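Local structure of hyaluronoglucosaminidase (Apis mellifera, 1FCQ) at residues 15-20 with 314-319. The protein hydrolyses hyaluronan as a glycoside hydrolase of family 56, and is a major allergen of bee venom. Residues are numbered along the deposited sequence; the frame is centred on the assembly and turned at random.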
loop_
_atom_site.group_PDB
_atom_site.type_symbol
_atom_site.label_atom_id
_atom_site.label_comp_id
_atom_site.label_asym_id
_atom_site.label_seq_id
_atom_site.Cartn_x
_atom_site.Cartn_y
_atom_site.Cartn_z
ATOM N N TRP A 15 -7.793 -5.624 11.136
ATOM C CA TRP A 15 -8.782 -6.068 10.149
ATOM C C TRP A 15 -9.033 -4.949 9.139
ATOM O O TRP A 15 -9.575 -3.912 9.520
ATOM C CB TRP A 15 -10.092 -6.388 10.866
ATOM C CG TRP A 15 -11.130 -7.123 10.064
ATOM C CD1 TRP A 15 -12.358 -6.665 9.692
ATOM C CD2 TRP A 15 -11.044 -8.468 9.565
ATOM N NE1 TRP A 15 -13.045 -7.625 8.989
ATOM C CE2 TRP A 15 -12.251 -8.747 8.907
ATOM C CE3 TRP A 15 -10.065 -9.456 9.630
ATOM C CZ2 TRP A 15 -12.508 -9.981 8.307
ATOM C CZ3 TRP A 15 -10.312 -10.687 9.039
ATOM C CH2 TRP A 15 -11.525 -10.924 8.390
ATOM N N ASN A 16 -8.672 -5.177 7.878
ATOM C CA ASN A 16 -8.922 -4.166 6.841
ATOM C C ASN A 16 -9.668 -4.798 5.661
ATOM O O ASN A 16 -9.489 -4.521 4.485
ATOM C CB ASN A 16 -7.629 -3.481 6.405
ATOM C CG ASN A 16 -7.806 -2.232 5.568
ATOM O OD1 ASN A 16 -6.998 -1.966 4.655
ATOM N ND2 ASN A 16 -8.829 -1.406 5.840
ATOM N N VAL A 17 -10.529 -5.755 6.029
ATOM C CA VAL A 17 -11.379 -6.452 5.040
ATOM C C VAL A 17 -12.718 -5.739 5.111
ATOM O O VAL A 17 -13.198 -5.491 6.229
ATOM C CB VAL A 17 -11.520 -7.932 5.425
ATOM C CG1 VAL A 17 -12.469 -8.644 4.460
ATOM C CG2 VAL A 17 -10.197 -8.676 5.418
ATOM N N PRO A 18 -13.386 -5.447 4.010
ATOM C CA PRO A 18 -14.611 -4.672 4.011
ATOM C C PRO A 18 -15.862 -5.478 4.309
ATOM O O PRO A 18 -16.839 -5.404 3.568
ATOM C CB PRO A 18 -14.650 -4.056 2.620
ATOM C CG PRO A 18 -13.963 -5.064 1.774
ATOM C CD PRO A 18 -12.867 -5.652 2.634
ATOM N N THR A 19 -15.835 -6.132 5.458
ATOM C CA THR A 19 -16.963 -6.938 5.907
ATOM C C THR A 19 -18.152 -6.080 6.266
ATOM O O THR A 19 -19.263 -6.608 6.388
ATOM C CB THR A 19 -16.550 -7.875 7.053
ATOM O OG1 THR A 19 -15.748 -7.171 8.007
ATOM C CG2 THR A 19 -15.732 -9.036 6.482
ATOM N N PHE A 20 -18.057 -4.740 6.309
ATOM C CA PHE A 20 -19.236 -3.911 6.512
ATOM C C PHE A 20 -20.293 -4.207 5.452
ATOM O O PHE A 20 -21.490 -4.098 5.730
ATOM C CB PHE A 20 -18.865 -2.418 6.499
ATOM C CG PHE A 20 -18.533 -1.898 5.129
ATOM C CD1 PHE A 20 -19.513 -1.329 4.332
ATOM C CD2 PHE A 20 -17.241 -1.974 4.633
ATOM C CE1 PHE A 20 -19.215 -0.867 3.065
ATOM C CE2 PHE A 20 -16.937 -1.501 3.371
ATOM C CZ PHE A 20 -17.926 -0.940 2.585
ATOM N N LEU A 314 -20.884 -15.329 3.203
ATOM C CA LEU A 314 -20.843 -16.606 3.912
ATOM C C LEU A 314 -19.640 -17.467 3.559
ATOM O O LEU A 314 -19.099 -18.120 4.458
ATOM C CB LEU A 314 -22.125 -17.390 3.647
ATOM C CG LEU A 314 -23.414 -16.766 4.179
ATOM C CD1 LEU A 314 -24.644 -17.409 3.564
ATOM C CD2 LEU A 314 -23.430 -16.876 5.703
ATOM N N GLN A 315 -19.210 -17.457 2.301
ATOM C CA GLN A 315 -18.025 -18.226 1.922
ATOM C C GLN A 315 -16.769 -17.643 2.584
ATOM O O GLN A 315 -15.901 -18.386 3.062
ATOM C CB GLN A 315 -17.854 -18.304 0.410
ATOM C CG GLN A 315 -16.756 -19.240 -0.062
ATOM C CD GLN A 315 -15.343 -18.712 0.048
ATOM O OE1 GLN A 315 -15.133 -17.510 -0.108
ATOM N NE2 GLN A 315 -14.358 -19.559 0.313
ATOM N N PHE A 316 -16.687 -16.313 2.624
ATOM C CA PHE A 316 -15.525 -15.696 3.270
ATOM C C PHE A 316 -15.517 -15.981 4.763
ATOM O O PHE A 316 -14.471 -16.306 5.340
ATOM C CB PHE A 316 -15.456 -14.177 2.983
ATOM C CG PHE A 316 -14.289 -13.609 3.773
ATOM C CD1 PHE A 316 -12.998 -13.998 3.460
ATOM C CD2 PHE A 316 -14.513 -12.755 4.831
ATOM C CE1 PHE A 316 -11.924 -13.497 4.186
ATOM C CE2 PHE A 316 -13.444 -12.255 5.564
ATOM C CZ PHE A 316 -12.153 -12.633 5.242
ATOM N N ARG A 317 -16.688 -15.930 5.399
ATOM C CA ARG A 317 -16.810 -16.230 6.817
ATOM C C ARG A 317 -16.397 -17.677 7.081
ATOM O O ARG A 317 -15.697 -17.981 8.026
ATOM C CB ARG A 317 -18.232 -15.960 7.314
ATOM C CG ARG A 317 -18.323 -15.974 8.836
ATOM C CD ARG A 317 -19.650 -15.426 9.342
ATOM N NE ARG A 317 -19.637 -15.096 10.757
ATOM C CZ ARG A 317 -20.174 -14.076 11.405
ATOM N NH1 ARG A 317 -20.838 -13.082 10.831
ATOM N NH2 ARG A 317 -20.060 -13.971 12.727
ATOM N N GLU A 318 -16.770 -18.600 6.184
ATOM C CA GLU A 318 -16.347 -19.992 6.327
ATOM C C GLU A 318 -14.828 -20.092 6.264
ATOM O O GLU A 318 -14.185 -20.756 7.080
ATOM C CB GLU A 318 -16.969 -20.775 5.186
ATOM C CG GLU A 318 -16.957 -22.277 5.218
ATOM C CD GLU A 318 -17.880 -22.834 4.121
ATOM O OE1 GLU A 318 -17.308 -23.225 3.090
ATOM O OE2 GLU A 318 -19.111 -22.850 4.312
ATOM N N TYR A 319 -14.215 -19.377 5.308
ATOM C CA TYR A 319 -12.750 -19.405 5.189
ATOM C C TYR A 319 -12.097 -18.836 6.433
ATOM O O TYR A 319 -11.084 -19.326 6.961
ATOM C CB TYR A 319 -12.296 -18.631 3.949
ATOM C CG TYR A 319 -10.792 -18.554 3.801
ATOM C CD1 TYR A 319 -10.017 -19.656 3.483
ATOM C CD2 TYR A 319 -10.140 -17.329 3.962
ATOM C CE1 TYR A 319 -8.642 -19.566 3.342
ATOM C CE2 TYR A 319 -8.778 -17.232 3.821
ATOM C CZ TYR A 319 -8.024 -18.340 3.526
ATOM O OH TYR A 319 -6.666 -18.231 3.366
#
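Phe316 carries the whole of segment 314-319's side of this contact, bringing its ring to Trp15, Val17 and Thr19, in a buried example of how an aromatic residue can join a helix to a barrel strand. With CG anti to the backbone N (chi1 176°), the ring extends from the helix towards the loop that follows the strand. Its leading atoms, CE2 and CZ, do all the touching. CZ of Phe316 lies 3.6 Å from CH2 of Trp15; the CZ2-CH2 side of the indole lies at the edge of the Phe316 ring, near its plane, with the planes inclined at 35°, so the pair is not stacked. CE2 of Phe316 also has CG1 of Val17 at 3.9 Å and, more loosely, CG2 of Thr19 at 4.1 Å. The surface that Phe316 meets is itself organised: CB of Val17 lies above one face of the indole, toward its rim, and NE1 of Trp15 donates a nearly straight hydrogen bond (173°) to OG1 of Thr19, 2.9 Å away and in the indole plane. This bond fixes the indole's rotation, and OD2 of Asp44 is a second partner for the hydroxyl. Arg317 forms a salt bridge with Glu31; Tyr319 OH bonds to Leu278 O. Helix 310-328, whose Leu320 also touches Trp15, packs at the carboxyl end of strand 12-16, parallel to strand 297-301 in the TIM barrel; Val17 touches Ile300 of that neighbouring strand.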